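Local coordinates for protein insect group II chitinase (Ostrinia furnacalis, PDB 5Y2A) that probably hydrolyses the beta-1,4 links of chitin, as the second catalytic domain of an insect group II chitinase of glycoside hydrolase family 18, at residues D322-R326 / P377-L381; V208-Y212 / H327-Y331; E45-I49 / K103-A108; V132-K136 / R172-Y176; P29-I35 / L69-V74. All coordinates share one frame; numbering follows the deposited sequence.

Contact 1 (D322-R326 / P377-L381); sequences DFMAR and PPCIL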
# COMPACT_ATOMS: atom_id res chain seq x y z
N ASP A 322 6.43 26.48 5.44
CA ASP A 322 6.11 27.76 4.82
C ASP A 322 7.33 28.42 4.21
O ASP A 322 7.27 28.96 3.10
CB ASP A 322 5.49 28.70 5.85
CG ASP A 322 4.02 28.88 5.64
OD1 ASP A 322 3.54 28.49 4.56
OD2 ASP A 322 3.34 29.42 6.54
N PHE A 323 8.47 28.38 4.91
CA PHE A 323 9.65 29.08 4.43
C PHE A 323 10.20 28.44 3.16
O PHE A 323 10.64 29.15 2.25
CB PHE A 323 10.72 29.13 5.52
CG PHE A 323 10.39 30.06 6.64
CD1 PHE A 323 10.61 31.42 6.52
CD2 PHE A 323 9.81 29.57 7.81
CE1 PHE A 323 10.29 32.28 7.55
CE2 PHE A 323 9.49 30.43 8.84
CZ PHE A 323 9.73 31.79 8.71
N MET A 324 10.21 27.11 3.09
CA MET A 324 10.72 26.49 1.87
C MET A 324 9.71 26.58 0.73
O MET A 324 10.12 26.74 -0.43
CB MET A 324 11.12 25.03 2.12
CG MET A 324 11.78 24.39 0.89
SD MET A 324 13.18 25.33 0.25
CE MET A 324 14.53 24.69 1.26
N ALA A 325 8.41 26.50 1.04
CA ALA A 325 7.40 26.75 0.01
C ALA A 325 7.55 28.16 -0.56
O ALA A 325 7.48 28.36 -1.77
CB ALA A 325 6.00 26.54 0.58
N ARG A 326 7.78 29.15 0.31
CA ARG A 326 8.03 30.51 -0.17
C ARG A 326 9.27 30.56 -1.04
O ARG A 326 9.25 31.13 -2.14
CB ARG A 326 8.18 31.47 1.01
CG ARG A 326 8.32 32.94 0.60
CD ARG A 326 8.57 33.84 1.80
NE ARG A 326 9.90 33.62 2.37
CZ ARG A 326 10.34 34.19 3.49
NH1 ARG A 326 9.57 35.02 4.18
NH2 ARG A 326 11.57 33.94 3.92
N PRO A 377 2.93 36.50 7.25
CA PRO A 377 4.29 35.97 7.04
C PRO A 377 4.30 34.46 7.19
O PRO A 377 3.33 33.87 7.69
CB PRO A 377 5.11 36.64 8.15
CG PRO A 377 4.11 36.90 9.23
CD PRO A 377 2.84 37.26 8.51
N PRO A 378 5.37 33.79 6.76
CA PRO A 378 5.46 32.35 6.97
C PRO A 378 5.44 32.05 8.45
O PRO A 378 6.03 32.77 9.26
CB PRO A 378 6.81 31.98 6.33
CG PRO A 378 7.06 33.08 5.34
CD PRO A 378 6.58 34.30 6.09
N CYS A 379 4.76 30.97 8.82
CA CYS A 379 4.65 30.60 10.22
C CYS A 379 5.80 29.67 10.60
O CYS A 379 6.26 28.85 9.81
CB CYS A 379 3.32 29.92 10.51
SG CYS A 379 1.91 30.99 10.17
N ILE A 380 6.25 29.82 11.84
CA ILE A 380 7.37 29.07 12.36
C ILE A 380 6.79 27.90 13.16
O ILE A 380 6.12 28.10 14.18
CB ILE A 380 8.28 29.96 13.21
CG1 ILE A 380 8.76 31.14 12.35
CG2 ILE A 380 9.47 29.18 13.73
CD1 ILE A 380 8.27 32.50 12.82
N LEU A 381 7.02 26.69 12.65
CA LEU A 381 6.46 25.49 13.24
C LEU A 381 6.82 25.34 14.72
O LEU A 381 5.96 25.04 15.56
CB LEU A 381 6.96 24.28 12.46
CG LEU A 381 6.10 23.82 11.31
CD1 LEU A 381 6.59 22.44 10.91
CD2 LEU A 381 4.68 23.79 11.79
O HOH W 1 5.36 26.35 8.07
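Asp322 and Phe323, in the first turn of helix 322-334, hold Pro378 and Cys379 of the C-terminal tail. Asp322 CB rests on Pro378 CB at 3.6 Å, and Asp322 CG passes 4.0 Å from Pro378 CA. At the tip the two oxygens divide the work: OD2 receives the backbone N-H of Cys379 on its anti lone pair, Cys379 N to Asp322 OD2 3.1 Å and almost straight at 174°, while OD1 is bonded to the hydroxyl of Thr365. Both oxygens of this buried residue are thus satisfied; a short carboxylate suits a place where one faces the tail and the other helix 361-371. The tail follows that helix, is tied by the Cys379-Cys357 disulfide, and packs on the start of helix 322-334, which leads into strand 339-343 of the family 18 TIM barrel. With its CG turned anti to the carbonyl carbon (chi1 -72°), Phe323 lays one ring face over Pro378, whose CB stands 3.7 Å from the ring centroid, 10° off the normal, in a CH-pi contact. Ile380 CG1 meets the ring at its edge, 3.7 Å from Phe323 CE2. A serine in place of Phe323 would probably leave Pro378 CB without its ring and open a gap beside Ile380. Arg326 crosses the proline ring at about a right angle, its NH1 3.4 Å from Pro378 CG.

Contact 2 (V208-Y212 / H327-Y331); sequences VAPMY and HKAEY. With NAG (2-acetamido-2-deoxy-beta-D-glucopyranose), chain C.
The glycan pocket seen in this structure is backed by helix 322-334, because Tyr212, on whose ring the sugar's acetyl group rests, is braced from behind by His327 of that helix. The acetyl methyl of NAG lies over one face of the tyrosine ring, NAG C8 3.4 Å from Tyr212 CD1, and CG of Met211 covers the opposite face toward the rim. Asn225, another residue of this pocket, begins an Asn-Phe-Thr sequon, so the sugar is probably an N-linked glycan rather than a substrate. The phenol and the imidazole meet rim to rim with planes 79° apart, and Tyr212 OH is hydrogen-bonded to His327 NE2 at 2.7 Å; either atom could give the proton. Met211 departs with CG anti to the backbone N (chi1 -179°) and then bends at chi2 and chi3, which sets its methyl over the centre of Tyr331, Met211 CE 3.4 Å from the ring centroid. Met211 SD follows at 5.0 Å from the same centroid, a Met-aromatic contact, while it also packs 3.6 Å from Lys328 CG. A flexible thioether suits this place between two aromatic rings. Lys328 stretches out fully past Met211 in the opposite direction, and its NZ donates to Ala209 O at 2.9 Å, tilted 21° from the carbonyl plane. The OH of Tyr331 is held by Asn225. Buried as it is, the ammonium of Lys328 has a salt bridge to Asp320 besides the Ala209 carbonyl, which would pay for much of the cost of burying its charge.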
# COMPACT_ATOMS: atom_id res chain seq x y z
N VAL A 208 12.56 14.83 1.36
CA VAL A 208 11.63 14.51 0.29
C VAL A 208 11.89 15.36 -0.95
O VAL A 208 11.66 14.91 -2.08
CB VAL A 208 10.18 14.68 0.80
CG1 VAL A 208 9.96 16.10 1.37
CG2 VAL A 208 9.17 14.39 -0.31
N ALA A 209 12.37 16.60 -0.78
CA ALA A 209 12.50 17.53 -1.91
C ALA A 209 13.62 18.52 -1.63
O ALA A 209 13.37 19.71 -1.40
CB ALA A 209 11.18 18.25 -2.16
N PRO A 210 14.87 18.07 -1.69
CA PRO A 210 16.00 19.00 -1.51
C PRO A 210 15.98 20.07 -2.58
O PRO A 210 15.67 19.81 -3.74
CB PRO A 210 17.23 18.09 -1.63
CG PRO A 210 16.72 16.67 -1.50
CD PRO A 210 15.32 16.71 -2.04
N MET A 211 16.29 21.30 -2.17
CA MET A 211 16.31 22.43 -3.09
C MET A 211 17.65 22.57 -3.80
O MET A 211 17.70 22.67 -5.03
CB MET A 211 15.96 23.72 -2.35
CG MET A 211 15.92 24.94 -3.25
SD MET A 211 14.55 24.87 -4.42
CE MET A 211 15.27 25.60 -5.88
N TYR A 212 18.74 22.56 -3.04
CA TYR A 212 20.10 22.69 -3.56
C TYR A 212 20.94 21.52 -3.06
O TYR A 212 20.54 20.79 -2.15
CB TYR A 212 20.73 24.03 -3.15
CG TYR A 212 19.89 25.23 -3.55
CD1 TYR A 212 19.65 25.51 -4.89
CD2 TYR A 212 19.32 26.06 -2.59
CE1 TYR A 212 18.87 26.59 -5.27
CE2 TYR A 212 18.55 27.15 -2.96
CZ TYR A 212 18.33 27.41 -4.30
OH TYR A 212 17.55 28.48 -4.67
N HIS A 327 10.37 29.97 -0.57
CA HIS A 327 11.61 30.03 -1.34
C HIS A 327 11.44 29.41 -2.72
O HIS A 327 11.93 29.95 -3.72
CB HIS A 327 12.75 29.32 -0.61
CG HIS A 327 14.03 29.35 -1.37
ND1 HIS A 327 14.84 30.47 -1.42
CD2 HIS A 327 14.63 28.42 -2.16
CE1 HIS A 327 15.89 30.22 -2.18
NE2 HIS A 327 15.79 28.99 -2.64
N LYS A 328 10.76 28.26 -2.80
CA LYS A 328 10.62 27.60 -4.09
C LYS A 328 9.76 28.42 -5.04
O LYS A 328 10.04 28.46 -6.25
CB LYS A 328 10.07 26.19 -3.89
CG LYS A 328 11.11 25.27 -3.27
CD LYS A 328 10.57 23.87 -3.00
CE LYS A 328 11.71 22.96 -2.51
NZ LYS A 328 11.24 21.57 -2.22
N ALA A 329 8.75 29.11 -4.51
CA ALA A 329 7.97 30.02 -5.34
C ALA A 329 8.80 31.22 -5.78
O ALA A 329 8.69 31.67 -6.92
CB ALA A 329 6.72 30.47 -4.58
N GLU A 330 9.65 31.74 -4.89
CA GLU A 330 10.52 32.85 -5.27
C GLU A 330 11.58 32.40 -6.26
O GLU A 330 11.96 33.17 -7.15
CB GLU A 330 11.15 33.48 -4.03
CG GLU A 330 10.12 34.18 -3.16
CD GLU A 330 10.71 34.94 -1.98
OE1 GLU A 330 11.78 34.55 -1.48
OE2 GLU A 330 10.06 35.92 -1.55
N TYR A 331 12.05 31.15 -6.14
CA TYR A 331 12.94 30.57 -7.14
C TYR A 331 12.27 30.54 -8.51
O TYR A 331 12.90 30.88 -9.53
CB TYR A 331 13.33 29.16 -6.71
CG TYR A 331 14.16 28.37 -7.70
CD1 TYR A 331 15.54 28.47 -7.70
CD2 TYR A 331 13.56 27.51 -8.60
CE1 TYR A 331 16.31 27.73 -8.58
CE2 TYR A 331 14.33 26.77 -9.50
CZ TYR A 331 15.70 26.89 -9.48
OH TYR A 331 16.47 26.16 -10.36
C1 NAG C . 21.67 25.78 -9.23
C2 NAG C . 22.77 26.37 -8.37
C3 NAG C . 23.72 27.22 -9.23
C4 NAG C . 24.21 26.44 -10.44
C5 NAG C . 23.04 25.80 -11.18
C6 NAG C . 23.47 24.88 -12.30
C7 NAG C . 22.56 26.98 -6.00
C8 NAG C . 21.96 27.94 -5.02
N2 NAG C . 22.24 27.18 -7.29
O3 NAG C . 24.81 27.63 -8.41
O4 NAG C . 24.80 27.32 -11.39
O5 NAG C . 22.24 25.02 -10.28
O6 NAG C . 24.10 23.70 -11.80
O7 NAG C . 23.28 26.06 -5.65

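Contact 3 (E45-I49 / K103-A108); sequences EELVI and KFVVHA
Val48 and Phe104 bring the loop 45-48 and the helix 98-115 together with CA atoms 5.1 Å apart, and one helical turn further on Ile49 faces Ala108. The loop links the antiparallel strands 34-42 and 49-51 and packs against the side of helix 98-115. At the exposed end Lys103, extended throughout, reaches Glu46 and grips it twice: Lys103 NZ gives a hydrogen bond to Glu46 O at 2.9 Å, in the carbonyl plane on a lone pair, and a salt bridge to Glu46 OE1 at 2.8 Å. Val48 lies crosswise over His107, its CB 3.7 Å from the ring centroid in a CH-pi contact. With CG1 anti to its carbonyl carbon (chi1 -66°), Ile49 passes Phe104, Ile49 CG1 to Phe104 CE2 3.8 Å, and ends with CD1 3.7 Å from Ala108 CB, where a small residue leaves room for it. Phe104 continues inward to Leu80 and Leu42 of the barrel strands. Charge therefore fastens the open rim and apolar groups, Phe104 among them, fill the inner side, while a water 2.8 Å from Ile49 N gives that N-H an acceptor and ties it to Phe104 O and His107 ND1.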
# COMPACT_ATOMS: atom_id res chain seq x y z
N GLU A 45 -8.01 -2.93 -21.20
CA GLU A 45 -8.47 -3.59 -22.41
C GLU A 45 -8.66 -2.62 -23.57
O GLU A 45 -8.10 -2.83 -24.65
CB GLU A 45 -9.78 -4.33 -22.13
CG GLU A 45 -9.65 -5.39 -21.06
CD GLU A 45 -8.74 -6.51 -21.50
OE1 GLU A 45 -8.72 -6.81 -22.72
OE2 GLU A 45 -8.04 -7.09 -20.64
N GLU A 46 -9.42 -1.55 -23.35
CA GLU A 46 -9.77 -0.63 -24.42
C GLU A 46 -8.72 0.44 -24.65
O GLU A 46 -8.74 1.09 -25.70
CB GLU A 46 -11.12 0.03 -24.11
CG GLU A 46 -12.25 -0.97 -23.92
CD GLU A 46 -12.50 -1.80 -25.16
OE1 GLU A 46 -12.16 -1.34 -26.28
OE2 GLU A 46 -13.03 -2.93 -25.02
N LEU A 47 -7.82 0.65 -23.69
CA LEU A 47 -6.78 1.68 -23.77
C LEU A 47 -7.40 3.06 -24.03
O LEU A 47 -6.98 3.81 -24.91
CB LEU A 47 -5.75 1.33 -24.84
CG LEU A 47 -5.02 -0.01 -24.69
CD1 LEU A 47 -4.05 -0.22 -25.83
CD2 LEU A 47 -4.31 -0.13 -23.35
N VAL A 48 -8.43 3.38 -23.23
CA VAL A 48 -9.04 4.70 -23.22
C VAL A 48 -9.24 5.14 -21.78
O VAL A 48 -9.22 4.33 -20.85
CB VAL A 48 -10.39 4.76 -23.97
CG1 VAL A 48 -10.22 4.39 -25.45
CG2 VAL A 48 -11.41 3.86 -23.30
N ILE A 49 -9.43 6.45 -21.60
CA ILE A 49 -9.68 7.01 -20.28
C ILE A 49 -10.95 6.43 -19.68
O ILE A 49 -11.97 6.27 -20.37
CB ILE A 49 -9.79 8.55 -20.37
CG1 ILE A 49 -8.46 9.17 -20.79
CG2 ILE A 49 -10.30 9.13 -19.05
CD1 ILE A 49 -8.57 10.65 -21.15
N LYS A 103 -7.62 6.03 -31.46
CA LYS A 103 -8.80 5.74 -30.66
C LYS A 103 -8.77 6.49 -29.33
O LYS A 103 -9.79 7.04 -28.89
CB LYS A 103 -8.89 4.22 -30.44
CG LYS A 103 -10.04 3.72 -29.59
CD LYS A 103 -9.82 2.25 -29.25
CE LYS A 103 -10.88 1.70 -28.31
NZ LYS A 103 -10.53 0.31 -27.87
N PHE A 104 -7.61 6.52 -28.67
CA PHE A 104 -7.48 7.22 -27.39
C PHE A 104 -7.82 8.69 -27.53
O PHE A 104 -8.58 9.25 -26.73
CB PHE A 104 -6.06 7.04 -26.85
CG PHE A 104 -5.79 7.79 -25.57
CD1 PHE A 104 -5.34 9.10 -25.60
CD2 PHE A 104 -5.99 7.19 -24.34
CE1 PHE A 104 -5.10 9.80 -24.43
CE2 PHE A 104 -5.74 7.87 -23.16
CZ PHE A 104 -5.30 9.19 -23.20
N VAL A 105 -7.24 9.35 -28.54
CA VAL A 105 -7.41 10.80 -28.70
C VAL A 105 -8.87 11.15 -28.96
O VAL A 105 -9.41 12.09 -28.37
CB VAL A 105 -6.50 11.31 -29.83
CG1 VAL A 105 -6.85 12.75 -30.18
CG2 VAL A 105 -5.04 11.18 -29.44
N VAL A 106 -9.52 10.41 -29.86
CA VAL A 106 -10.93 10.68 -30.16
C VAL A 106 -11.79 10.51 -28.92
O VAL A 106 -12.64 11.34 -28.60
CB VAL A 106 -11.41 9.79 -31.32
CG1 VAL A 106 -12.93 9.84 -31.42
CG2 VAL A 106 -10.77 10.24 -32.62
N HIS A 107 -11.58 9.41 -28.19
CA HIS A 107 -12.38 9.15 -27.00
C HIS A 107 -12.09 10.17 -25.90
O HIS A 107 -13.01 10.60 -25.19
CB HIS A 107 -12.10 7.73 -26.49
CG HIS A 107 -12.77 7.42 -25.19
ND1 HIS A 107 -12.21 7.76 -23.97
CD2 HIS A 107 -13.93 6.79 -24.91
CE1 HIS A 107 -13.02 7.36 -23.00
NE2 HIS A 107 -14.07 6.77 -23.54
N ALA A 108 -10.83 10.57 -25.75
CA ALA A 108 -10.47 11.51 -24.69
C ALA A 108 -11.21 12.83 -24.85
O ALA A 108 -11.73 13.37 -23.87
CB ALA A 108 -8.96 11.74 -24.68
O HOH W 2 -8.06 -1.77 -27.38
O HOH W 3 -9.42 8.04 -23.91

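Contact 4 (V132-K136 / R172-Y176); sequences VECEK and RVIDY
The guanidinium of Arg172 and the ring of Tyr176 each turn a face to Cys134. Cys134 SG stands 3.4 Å above the centre of the Arg172 guanidinium plane, with two waters at that group's edge, and CB of Cys134 sits over the Tyr176 ring, 3.9 Å from the centroid, as a CH-pi contact. Cys134 is disulfide-bonded to Cys129, so the two flat groups cover one end of a short disulfide loop; in this family 18 TIM barrel it follows strand 119-123, while helix 171-177 follows strand 162-167, the next strand of the barrel. The sulfur also touches the tyrosine, Cys134 SG to Tyr176 CD2 3.4 Å, in an oblique sulfur-aromatic contact. Arg172 gets there by running straight, CG anti to the backbone N (chi1 179°) and extended as far as NE. A long, flat, polar group suits this place, since one face can cover sulfur while the rim meets solvent. If Tyr176 were a glycine, Cys134 CB would probably lose the ring beneath it and the disulfide would be left less well covered. Glu135 lies beyond salt-bridge range of Arg172, Glu135 OE1 to Arg172 NH2 4.2 Å, and one water spans them while also taking the backbone N-H of Cys134 at 3.2 Å.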
# COMPACT_ATOMS: atom_id res chain seq x y z
N VAL A 132 9.46 3.39 -12.62
CA VAL A 132 10.90 3.65 -12.53
C VAL A 132 11.76 2.41 -12.77
O VAL A 132 12.96 2.40 -12.45
CB VAL A 132 11.28 4.34 -11.19
CG1 VAL A 132 10.28 5.44 -10.85
CG2 VAL A 132 11.46 3.37 -10.02
N GLU A 133 11.20 1.38 -13.40
CA GLU A 133 11.97 0.20 -13.80
C GLU A 133 12.35 0.36 -15.27
O GLU A 133 11.64 -0.10 -16.16
CB GLU A 133 11.17 -1.07 -13.53
CG GLU A 133 10.83 -1.31 -12.07
CD GLU A 133 10.49 -2.76 -11.79
OE1 GLU A 133 9.57 -3.30 -12.45
OE2 GLU A 133 11.14 -3.37 -10.92
N CYS A 134 13.49 1.01 -15.51
CA CYS A 134 13.87 1.43 -16.86
C CYS A 134 14.23 0.26 -17.77
O CYS A 134 14.17 0.41 -19.00
CB CYS A 134 15.04 2.40 -16.80
SG CYS A 134 14.67 3.93 -15.91
N GLU A 135 14.57 -0.91 -17.22
CA GLU A 135 14.87 -2.08 -18.04
C GLU A 135 13.62 -2.74 -18.59
O GLU A 135 13.72 -3.67 -19.40
CB GLU A 135 15.68 -3.10 -17.24
CG GLU A 135 14.92 -3.78 -16.10
CD GLU A 135 14.88 -2.93 -14.83
OE1 GLU A 135 15.36 -1.78 -14.86
OE2 GLU A 135 14.35 -3.43 -13.81
N LYS A 136 12.47 -2.38 -18.01
CA LYS A 136 11.15 -2.91 -18.36
C LYS A 136 10.46 -2.54 -19.68
O LYS A 136 9.86 -3.39 -20.34
CB LYS A 136 10.17 -2.66 -17.20
CG LYS A 136 10.64 -3.21 -15.86
CD LYS A 136 10.65 -4.73 -15.86
CE LYS A 136 11.29 -5.28 -14.60
NZ LYS A 136 10.27 -5.57 -13.55
N ARG A 172 18.09 10.18 -14.53
CA ARG A 172 18.04 8.88 -15.20
C ARG A 172 16.75 8.70 -15.99
O ARG A 172 16.77 8.37 -17.18
CB ARG A 172 18.20 7.77 -14.16
CG ARG A 172 18.12 6.37 -14.73
CD ARG A 172 18.32 5.30 -13.67
NE ARG A 172 18.26 3.97 -14.25
CZ ARG A 172 17.39 3.03 -13.90
NH1 ARG A 172 16.49 3.26 -12.95
NH2 ARG A 172 17.42 1.85 -14.51
N VAL A 173 15.60 8.89 -15.32
CA VAL A 173 14.31 8.67 -15.97
C VAL A 173 14.08 9.69 -17.08
O VAL A 173 13.53 9.36 -18.14
CB VAL A 173 13.17 8.69 -14.94
CG1 VAL A 173 11.81 8.58 -15.63
CG2 VAL A 173 13.34 7.58 -13.92
N ILE A 174 14.47 10.94 -16.85
CA ILE A 174 14.29 11.97 -17.87
C ILE A 174 15.02 11.56 -19.15
O ILE A 174 14.46 11.66 -20.25
CB ILE A 174 14.78 13.33 -17.36
CG1 ILE A 174 13.84 13.84 -16.26
CG2 ILE A 174 14.87 14.34 -18.51
CD1 ILE A 174 14.47 14.85 -15.34
N ASP A 175 16.25 11.07 -19.02
CA ASP A 175 17.03 10.66 -20.19
C ASP A 175 16.35 9.53 -20.93
O ASP A 175 16.37 9.48 -22.17
CB ASP A 175 18.44 10.24 -19.76
CG ASP A 175 19.27 11.39 -19.25
OD1 ASP A 175 18.93 12.55 -19.56
OD2 ASP A 175 20.27 11.13 -18.54
N TYR A 176 15.71 8.61 -20.20
CA TYR A 176 15.04 7.48 -20.82
C TYR A 176 13.68 7.84 -21.42
O TYR A 176 13.28 7.24 -22.42
CB TYR A 176 14.84 6.37 -19.79
CG TYR A 176 16.02 5.45 -19.53
CD1 TYR A 176 16.54 4.65 -20.54
CD2 TYR A 176 16.58 5.37 -18.27
CE1 TYR A 176 17.60 3.79 -20.29
CE2 TYR A 176 17.64 4.52 -18.01
CZ TYR A 176 18.14 3.73 -19.03
OH TYR A 176 19.19 2.88 -18.76
O HOH W 4 15.43 0.08 -13.13
O HOH W 5 18.33 -0.47 -15.94

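Contact 5 (P29-I35 / L69-V74); sequences PELCTHI and LKSHGV
At the entrance to two neighbouring parallel strands of the barrel, 34-42 and 75-81, Val74 plugs into the curve made by Pro29, Cys32 and Ile35. Val74 CG1, anti to the carbonyl carbon (chi1 -59°), points between two backbone carbonyls, 3.2 Å from Cys32 O and 3.3 Å from Pro29 O. The other branch, Val74 CG2, faces Ile35 CD1 at 4.1 Å. A beta-branched residue fits here because it can send one methyl to the 3-10 turn and the other to the strand. Ile35 CD1 also meets Leu69 CD1 at 3.9 Å, the two side chains crossing at about a right angle on the buried side, where Ile27 touches both. Nearer the surface Pro29 lies over one face of the His72 imidazole: Pro29 CG is 3.7 Å from the ring centroid, a CH-pi contact for which a compact, rigid ring is suited. Val74 CA makes a CA-H...O contact with Thr33 O. A water donates to both Thr33 O, at 2.7 Å, and Gly73 O, at 2.9 Å, joining the two segments before Thr33 and Ile35 take up their backbone bonds with Lys75. Gly73 has positive phi (83°), where a side chain would strike the carbonyl oxygen of His72, and it turns the chain from the 3-10 segment 69-72 toward the strand. Cys32, disulfide-bonded to Cys7, fastens the same corner to strand 4-10. Neighbouring parallel strands, joined through helices 54-59 and 62-67, form the beta-alpha-beta crossover that is repeated round a TIM barrel.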
# COMPACT_ATOMS: atom_id res chain seq x y z
N PRO A 29 -11.05 28.24 -4.93
CA PRO A 29 -10.59 28.50 -6.31
C PRO A 29 -9.74 29.74 -6.45
O PRO A 29 -8.98 29.85 -7.42
CB PRO A 29 -11.90 28.62 -7.10
CG PRO A 29 -12.90 29.06 -6.10
CD PRO A 29 -12.50 28.39 -4.79
N GLU A 30 -9.82 30.68 -5.50
CA GLU A 30 -8.96 31.86 -5.54
C GLU A 30 -7.49 31.50 -5.41
O GLU A 30 -6.63 32.31 -5.78
CB GLU A 30 -9.34 32.81 -4.41
CG GLU A 30 -10.61 33.59 -4.62
CD GLU A 30 -10.92 34.51 -3.45
OE1 GLU A 30 -10.36 34.29 -2.35
OE2 GLU A 30 -11.71 35.46 -3.62
N LEU A 31 -7.18 30.31 -4.90
CA LEU A 31 -5.80 29.91 -4.64
C LEU A 31 -5.20 29.06 -5.76
O LEU A 31 -4.09 28.54 -5.61
CB LEU A 31 -5.73 29.15 -3.32
CG LEU A 31 -6.04 29.97 -2.06
CD1 LEU A 31 -6.01 29.10 -0.80
CD2 LEU A 31 -5.06 31.14 -1.94
N CYS A 32 -5.91 28.91 -6.88
CA CYS A 32 -5.43 28.12 -8.01
C CYS A 32 -5.69 28.88 -9.30
O CYS A 32 -6.71 29.55 -9.43
CB CYS A 32 -6.13 26.76 -8.08
SG CYS A 32 -6.05 25.79 -6.56
N THR A 33 -4.77 28.76 -10.26
CA THR A 33 -5.09 29.16 -11.62
C THR A 33 -5.57 27.98 -12.44
O THR A 33 -6.39 28.15 -13.36
CB THR A 33 -3.86 29.78 -12.31
OG1 THR A 33 -2.83 28.80 -12.43
CG2 THR A 33 -3.34 30.96 -11.50
N HIS A 34 -5.10 26.78 -12.10
CA HIS A 34 -5.47 25.55 -12.77
C HIS A 34 -5.66 24.47 -11.71
O HIS A 34 -4.89 24.42 -10.75
CB HIS A 34 -4.40 25.12 -13.79
CG HIS A 34 -4.09 26.15 -14.83
ND1 HIS A 34 -3.39 27.30 -14.54
CD2 HIS A 34 -4.40 26.21 -16.14
CE1 HIS A 34 -3.28 28.03 -15.64
NE2 HIS A 34 -3.88 27.39 -16.63
N ILE A 35 -6.69 23.65 -11.87
CA ILE A 35 -6.95 22.51 -11.00
C ILE A 35 -6.86 21.25 -11.83
O ILE A 35 -7.42 21.19 -12.93
CB ILE A 35 -8.33 22.62 -10.32
CG1 ILE A 35 -8.39 23.86 -9.44
CG2 ILE A 35 -8.64 21.36 -9.49
CD1 ILE A 35 -9.77 24.12 -8.87
N LEU A 69 -16.12 24.93 -11.02
CA LEU A 69 -15.32 26.03 -10.50
C LEU A 69 -14.75 26.91 -11.60
O LEU A 69 -14.21 27.98 -11.29
CB LEU A 69 -14.18 25.48 -9.64
CG LEU A 69 -14.67 24.75 -8.39
CD1 LEU A 69 -13.50 24.07 -7.67
CD2 LEU A 69 -15.37 25.74 -7.48
N LYS A 70 -14.86 26.51 -12.86
CA LYS A 70 -14.38 27.39 -13.92
C LYS A 70 -15.14 28.71 -13.96
O LYS A 70 -14.63 29.69 -14.52
CB LYS A 70 -14.43 26.67 -15.28
CG LYS A 70 -15.80 26.50 -15.88
CD LYS A 70 -15.67 26.00 -17.32
CE LYS A 70 -15.39 24.51 -17.36
NZ LYS A 70 -15.12 24.05 -18.75
N SER A 71 -16.33 28.77 -13.35
CA SER A 71 -17.01 30.06 -13.22
C SER A 71 -16.21 31.03 -12.37
O SER A 71 -16.49 32.24 -12.41
CB SER A 71 -18.42 29.87 -12.63
OG SER A 71 -18.37 29.64 -11.24
N HIS A 72 -15.27 30.54 -11.57
CA HIS A 72 -14.33 31.37 -10.82
C HIS A 72 -13.09 31.72 -11.62
O HIS A 72 -12.16 32.33 -11.07
CB HIS A 72 -13.94 30.67 -9.52
CG HIS A 72 -15.07 30.54 -8.55
ND1 HIS A 72 -15.18 31.32 -7.42
CD2 HIS A 72 -16.15 29.73 -8.56
CE1 HIS A 72 -16.29 30.99 -6.77
NE2 HIS A 72 -16.89 30.03 -7.44
N GLY A 73 -13.04 31.36 -12.90
CA GLY A 73 -11.90 31.70 -13.72
C GLY A 73 -10.73 30.76 -13.60
O GLY A 73 -9.63 31.10 -14.05
N VAL A 74 -10.93 29.58 -13.04
CA VAL A 74 -9.87 28.59 -12.99
C VAL A 74 -10.09 27.63 -14.15
O VAL A 74 -11.22 27.38 -14.57
CB VAL A 74 -9.83 27.83 -11.64
CG1 VAL A 74 -9.63 28.81 -10.50
CG2 VAL A 74 -11.11 27.05 -11.44
O HOH W 6 -6.84 30.49 -14.53

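Contacts 1 and 2 share helix 322-334 and touch, Met324 CE lying 4.0 Å from Met211 CB; their centres are about 12 Å apart. This one helix thus joins the C-terminal tail to the glycan pocket. Contacts 5 and 3 interlock along the chain, in the order 29-35, 45-49, 69-74, 103-108, and lie at the two ends of strand 34-42, with centres about 27 Å apart. Contact 4 comes next, then contact 2 opens, and contact 1 closes last. The centres of contacts 1 and 3 are about 43 Å apart, on opposite sides of the chain's centre. Together the five fasten loops and tail to helices and strands around the barrel.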